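Local coordinates for rhusiopathiae surface protein B (Erysipelothrix rhusiopathiae, PDB 3V10) that probably binds collagen as a cell-wall-anchored surface adhesin, this chain being its collagen-binding region, at residues 123-137 against 146-158. Numbering follows the deposited sequence.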
loop_
_atom_site.group_PDB
_atom_site.type_symbol
_atom_site.label_atom_id
_atom_site.label_comp_id
_atom_site.label_asym_id
_atom_site.label_seq_id
_atom_site.Cartn_x
_atom_site.Cartn_y
_atom_site.Cartn_z
ATOM N N ASN A 123 2.853 10.153 -9.493
ATOM C CA ASN A 123 3.072 10.354 -10.923
ATOM C C ASN A 123 2.268 11.573 -11.348
ATOM O O ASN A 123 1.042 11.555 -11.316
ATOM C CB ASN A 123 2.637 9.101 -11.693
ATOM C CG ASN A 123 2.353 9.377 -13.159
ATOM O OD1 ASN A 123 3.060 10.140 -13.820
ATOM N ND2 ASN A 123 1.315 8.733 -13.680
ATOM N N ALA A 124 2.975 12.629 -11.735
ATOM C CA ALA A 124 2.352 13.890 -12.131
ATOM C C ALA A 124 1.911 13.975 -13.591
ATOM O O ALA A 124 1.212 14.915 -13.974
ATOM C CB ALA A 124 3.299 15.040 -11.816
ATOM N N TYR A 125 2.310 12.998 -14.399
ATOM C CA TYR A 125 1.959 12.986 -15.818
ATOM C C TYR A 125 0.452 12.961 -16.047
ATOM O O TYR A 125 -0.266 12.190 -15.415
ATOM C CB TYR A 125 2.591 11.773 -16.504
ATOM C CG TYR A 125 2.323 11.697 -17.994
ATOM C CD1 TYR A 125 2.833 12.660 -18.863
ATOM C CD2 TYR A 125 1.586 10.645 -18.534
ATOM C CE1 TYR A 125 2.619 12.576 -20.241
ATOM C CE2 TYR A 125 1.366 10.551 -19.908
ATOM C CZ TYR A 125 1.888 11.520 -20.753
ATOM O OH TYR A 125 1.692 11.424 -22.115
ATOM N N ARG A 126 -0.023 13.801 -16.960
ATOM C CA ARG A 126 -1.447 13.858 -17.273
ATOM C C ARG A 126 -1.673 13.901 -18.781
ATOM O O ARG A 126 -2.788 14.162 -19.245
ATOM C CB ARG A 126 -2.081 15.090 -16.622
ATOM C CG ARG A 126 -2.025 15.086 -15.098
ATOM C CD ARG A 126 -2.975 14.056 -14.501
ATOM N NE ARG A 126 -2.905 14.032 -13.041
ATOM C CZ ARG A 126 -1.892 13.526 -12.342
ATOM N NH1 ARG A 126 -0.853 12.990 -12.963
ATOM N NH2 ARG A 126 -1.916 13.562 -11.016
ATOM N N GLY A 127 -0.612 13.634 -19.539
ATOM C CA GLY A 127 -0.706 13.650 -20.991
ATOM C C GLY A 127 -1.618 12.592 -21.593
ATOM O O GLY A 127 -1.962 11.601 -20.947
ATOM N N GLU A 128 -2.007 12.805 -22.848
ATOM C CA GLU A 128 -2.888 11.881 -23.557
ATOM C C GLU A 128 -2.256 10.518 -23.845
ATOM O O GLU A 128 -2.866 9.479 -23.592
ATOM C CB GLU A 128 -3.353 12.508 -24.880
ATOM C CG GLU A 128 -4.265 13.717 -24.725
ATOM C CD GLU A 128 -3.624 14.837 -23.932
ATOM O OE1 GLU A 128 -2.492 15.243 -24.278
ATOM O OE2 GLU A 128 -4.256 15.313 -22.964
ATOM N N ASP A 129 -1.035 10.521 -24.366
ATOM C CA ASP A 129 -0.354 9.274 -24.704
ATOM C C ASP A 129 0.136 8.503 -23.480
ATOM O O ASP A 129 0.504 9.096 -22.470
ATOM C CB ASP A 129 0.841 9.550 -25.629
ATOM C CG ASP A 129 0.456 10.327 -26.878
ATOM O OD1 ASP A 129 -0.608 10.030 -27.464
ATOM O OD2 ASP A 129 1.227 11.224 -27.281
ATOM N N ASP A 130 0.129 7.176 -23.570
ATOM C CA ASP A 130 0.623 6.359 -22.468
ATOM C C ASP A 130 2.129 6.569 -22.429
ATOM O O ASP A 130 2.770 6.686 -23.471
ATOM C CB ASP A 130 0.306 4.882 -22.687
ATOM C CG ASP A 130 -1.165 4.580 -22.555
ATOM O OD1 ASP A 130 -1.891 5.387 -21.934
ATOM O OD2 ASP A 130 -1.592 3.524 -23.062
ATOM N N LYS A 131 2.693 6.603 -21.230
ATOM C CA LYS A 131 4.120 6.855 -21.069
ATOM C C LYS A 131 4.776 5.844 -20.132
ATOM O O LYS A 131 4.100 5.198 -19.333
ATOM C CB LYS A 131 4.290 8.275 -20.521
ATOM C CG LYS A 131 5.686 8.859 -20.572
ATOM C CD LYS A 131 5.625 10.313 -20.111
ATOM C CE LYS A 131 6.972 11.006 -20.176
ATOM N NZ LYS A 131 6.831 12.451 -19.840
ATOM N N ILE A 132 6.094 5.703 -20.251
ATOM C CA ILE A 132 6.854 4.787 -19.406
ATOM C C ILE A 132 7.983 5.544 -18.720
ATOM O O ILE A 132 8.748 6.254 -19.368
ATOM C CB ILE A 132 7.485 3.641 -20.220
ATOM C CG1 ILE A 132 6.391 2.816 -20.894
ATOM C CG2 ILE A 132 8.331 2.747 -19.305
ATOM C CD1 ILE A 132 6.930 1.707 -21.782
ATOM N N ALA A 133 8.076 5.396 -17.403
ATOM C CA ALA A 133 9.130 6.055 -16.651
ATOM C C ALA A 133 10.174 5.020 -16.268
ATOM O O ALA A 133 9.847 3.979 -15.701
ATOM C CB ALA A 133 8.554 6.712 -15.400
ATOM N N GLU A 134 11.432 5.304 -16.602
ATOM C CA GLU A 134 12.526 4.407 -16.282
ATOM C C GLU A 134 13.320 4.988 -15.120
ATOM O O GLU A 134 13.979 6.012 -15.267
ATOM C CB GLU A 134 13.444 4.233 -17.486
ATOM C CG GLU A 134 12.767 3.597 -18.687
ATOM C CD GLU A 134 13.748 3.312 -19.806
ATOM O OE1 GLU A 134 14.404 4.268 -20.267
ATOM O OE2 GLU A 134 13.861 2.135 -20.212
ATOM N N LEU A 135 13.257 4.321 -13.976
ATOM C CA LEU A 135 13.960 4.779 -12.785
ATOM C C LEU A 135 14.959 3.759 -12.260
ATOM O O LEU A 135 14.784 3.205 -11.176
ATOM C CB LEU A 135 12.953 5.123 -11.689
ATOM C CG LEU A 135 12.021 6.304 -11.976
ATOM C CD1 LEU A 135 11.019 6.442 -10.842
ATOM C CD2 LEU A 135 12.832 7.582 -12.136
ATOM N N PRO A 136 16.030 3.498 -13.026
ATOM C CA PRO A 136 17.038 2.532 -12.582
ATOM C C PRO A 136 17.660 3.057 -11.297
ATOM O O PRO A 136 17.846 4.263 -11.150
ATOM C CB PRO A 136 18.010 2.482 -13.760
ATOM C CG PRO A 136 17.898 3.838 -14.355
ATOM C CD PRO A 136 16.427 4.143 -14.291
ATOM N N THR A 137 17.981 2.168 -10.364
ATOM C CA THR A 137 18.520 2.631 -9.096
ATOM C C THR A 137 19.330 1.604 -8.301
ATOM O O THR A 137 19.164 0.392 -8.453
ATOM C CB THR A 137 17.349 3.123 -8.196
ATOM O OG1 THR A 137 17.857 3.766 -7.021
ATOM C CG2 THR A 137 16.483 1.938 -7.769
ATOM N N LYS A 146 23.105 -0.843 -10.484
ATOM C CA LYS A 146 21.724 -0.387 -10.509
ATOM C C LYS A 146 20.807 -1.451 -11.096
ATOM O O LYS A 146 21.216 -2.252 -11.939
ATOM C CB LYS A 146 21.599 0.890 -11.340
ATOM C CG LYS A 146 22.395 2.067 -10.812
ATOM C CD LYS A 146 22.175 3.302 -11.677
ATOM C CE LYS A 146 23.033 4.475 -11.217
ATOM N NZ LYS A 146 22.782 5.698 -12.041
ATOM N N GLN A 147 19.565 -1.465 -10.629
ATOM C CA GLN A 147 18.570 -2.394 -11.133
ATOM C C GLN A 147 17.469 -1.529 -11.728
ATOM O O GLN A 147 17.123 -0.490 -11.167
ATOM C CB GLN A 147 18.035 -3.279 -10.005
ATOM C CG GLN A 147 19.001 -4.391 -9.618
ATOM C CD GLN A 147 18.415 -5.358 -8.612
ATOM O OE1 GLN A 147 17.254 -5.750 -8.718
ATOM N NE2 GLN A 147 19.220 -5.760 -7.635
ATOM N N MET A 148 16.932 -1.944 -12.869
ATOM C CA MET A 148 15.898 -1.158 -13.535
ATOM C C MET A 148 14.512 -1.266 -12.921
ATOM O O MET A 148 14.078 -2.330 -12.483
ATOM C CB MET A 148 15.804 -1.528 -15.025
ATOM C CG MET A 148 14.623 -0.883 -15.777
ATOM S SD MET A 148 14.766 0.888 -16.194
ATOM C CE MET A 148 14.759 1.612 -14.680
ATOM N N ILE A 149 13.835 -0.128 -12.895
ATOM C CA ILE A 149 12.475 -0.024 -12.403
ATOM C C ILE A 149 11.729 0.683 -13.522
ATOM O O ILE A 149 12.134 1.763 -13.968
ATOM C CB ILE A 149 12.386 0.820 -11.104
ATOM C CG1 ILE A 149 12.958 0.023 -9.927
ATOM C CG2 ILE A 149 10.941 1.233 -10.848
ATOM C CD1 ILE A 149 12.876 0.745 -8.587
ATOM N N THR A 150 10.669 0.047 -14.004
ATOM C CA THR A 150 9.850 0.603 -15.072
ATOM C C THR A 150 8.457 0.862 -14.520
ATOM O O THR A 150 7.801 -0.050 -14.013
ATOM C CB THR A 150 9.753 -0.371 -16.269
ATOM O OG1 THR A 150 9.121 -1.587 -15.851
ATOM C CG2 THR A 150 11.140 -0.693 -16.796
ATOM N N ILE A 151 8.016 2.112 -14.620
ATOM C CA ILE A 151 6.712 2.510 -14.111
ATOM C C ILE A 151 5.823 3.041 -15.220
ATOM O O ILE A 151 6.215 3.926 -15.978
ATOM C CB ILE A 151 6.846 3.609 -13.030
ATOM C CG1 ILE A 151 7.593 3.059 -11.812
ATOM C CG2 ILE A 151 5.462 4.121 -12.627
ATOM C CD1 ILE A 151 7.921 4.113 -10.775
ATOM N N SER A 152 4.619 2.497 -15.304
ATOM C CA SER A 152 3.673 2.922 -16.319
ATOM C C SER A 152 2.994 4.231 -15.951
ATOM O O SER A 152 2.475 4.390 -14.845
ATOM C CB SER A 152 2.602 1.855 -16.530
ATOM O OG SER A 152 1.553 2.366 -17.333
ATOM N N GLN A 153 3.012 5.167 -16.892
ATOM C CA GLN A 153 2.365 6.455 -16.715
ATOM C C GLN A 153 1.235 6.456 -17.729
ATOM O O GLN A 153 1.416 6.872 -18.870
ATOM C CB GLN A 153 3.336 7.592 -17.014
ATOM C CG GLN A 153 4.432 7.751 -15.986
ATOM C CD GLN A 153 5.429 8.815 -16.383
ATOM O OE1 GLN A 153 6.293 8.586 -17.231
ATOM N NE2 GLN A 153 5.306 9.995 -15.786
ATOM N N PRO A 154 0.050 5.981 -17.321
ATOM C CA PRO A 154 -1.114 5.922 -18.208
ATOM C C PRO A 154 -1.550 7.268 -18.765
ATOM O O PRO A 154 -1.534 8.281 -18.067
ATOM C CB PRO A 154 -2.184 5.283 -17.326
ATOM C CG PRO A 154 -1.833 5.810 -15.965
ATOM C CD PRO A 154 -0.330 5.627 -15.941
ATOM N N GLY A 155 -1.931 7.272 -20.036
ATOM C CA GLY A 155 -2.385 8.496 -20.660
ATOM C C GLY A 155 -3.813 8.760 -20.235
ATOM O O GLY A 155 -4.480 7.868 -19.709
ATOM N N THR A 156 -4.274 9.986 -20.447
ATOM C CA THR A 156 -5.634 10.372 -20.094
ATOM C C THR A 156 -6.432 10.602 -21.377
ATOM O O THR A 156 -6.146 11.527 -22.135
ATOM C CB THR A 156 -5.641 11.668 -19.259
ATOM O OG1 THR A 156 -4.885 11.467 -18.056
ATOM C CG2 THR A 156 -7.067 12.065 -18.908
ATOM N N PRO A 157 -7.436 9.750 -21.643
ATOM C CA PRO A 157 -8.264 9.877 -22.846
ATOM C C PRO A 157 -8.912 11.251 -22.980
ATOM O O PRO A 157 -9.030 11.997 -22.005
ATOM C CB PRO A 157 -9.294 8.766 -22.671
ATOM C CG PRO A 157 -8.512 7.717 -21.935
ATOM C CD PRO A 157 -7.796 8.536 -20.890
ATOM N N THR A 158 -9.326 11.574 -24.202
ATOM C CA THR A 158 -9.971 12.848 -24.497
ATOM C C THR A 158 -11.201 13.059 -23.620
ATOM O O THR A 158 -12.245 12.442 -23.842
ATOM C CB THR A 158 -10.415 12.908 -25.967
ATOM O OG1 THR A 158 -11.250 11.777 -26.257
ATOM C CG2 THR A 158 -9.209 12.891 -26.890
HETATM O O HOH W 1 -0.111 9.271 -15.997
HETATM O O HOH W 2 -2.072 10.949 -18.318
#
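Gln153 reaches across to Asn123 and supplies the tight end of this antiparallel pairing between residues 123-137 and 146-158. Its NE2 donates an almost straight bond of 3.0 Å to Asn123 OD1 (171° at the hydrogen), arriving above the carbonyl plane. Tyr125 N comes to the same oxygen from the opposite face, closing an Asx turn. Asn123 CG lies anti to the backbone N (chi1 159°), which brings that oxygen within range of both donors. The Gln153 chain runs extended alongside Lys131; Lys131 CG sits 3.4 Å from Gln153 OE1, and Ala133 CB closes on Gln153 OE1 too. Lys131 CD then rests on one face of the Tyr125 ring while Gly127 N covers the other, so the ring is sandwiched, with its OH bonded to Asp129 O.

Backbone bonds continue the ladder, Ala133 and Ile151 exchanging two of them. On the buried face Leu135 CD1 meets Ile151 CD1 at 3.9 Å. The other face, carrying Ile132, Glu134, Thr150 and Ser152, is looser and more open to solvent: Glu134 CB merely brushes Met148 SD at 3.8 Å. Beyond the strand ends, away from the 138-145 connection, Gly155 N bonds to Asp130 OD1 at 2.7 Å and Thr156 N to Gly127 O. One water joins Asn123 ND2 and Tyr125 O to Pro154 O; another links Gly127 O and Thr156 OG1 to it.

Glu60 OE1 forms a salt bridge with Lys131 NZ and accepts from Gln153 NE2, a nitrogen thus donating twice. These directional bonds fasten the hairpin to the N-terminal Ig-like part, while Leu135 packs on Val61 and Leu63, and Ile151 on Val61, of strand 61-65.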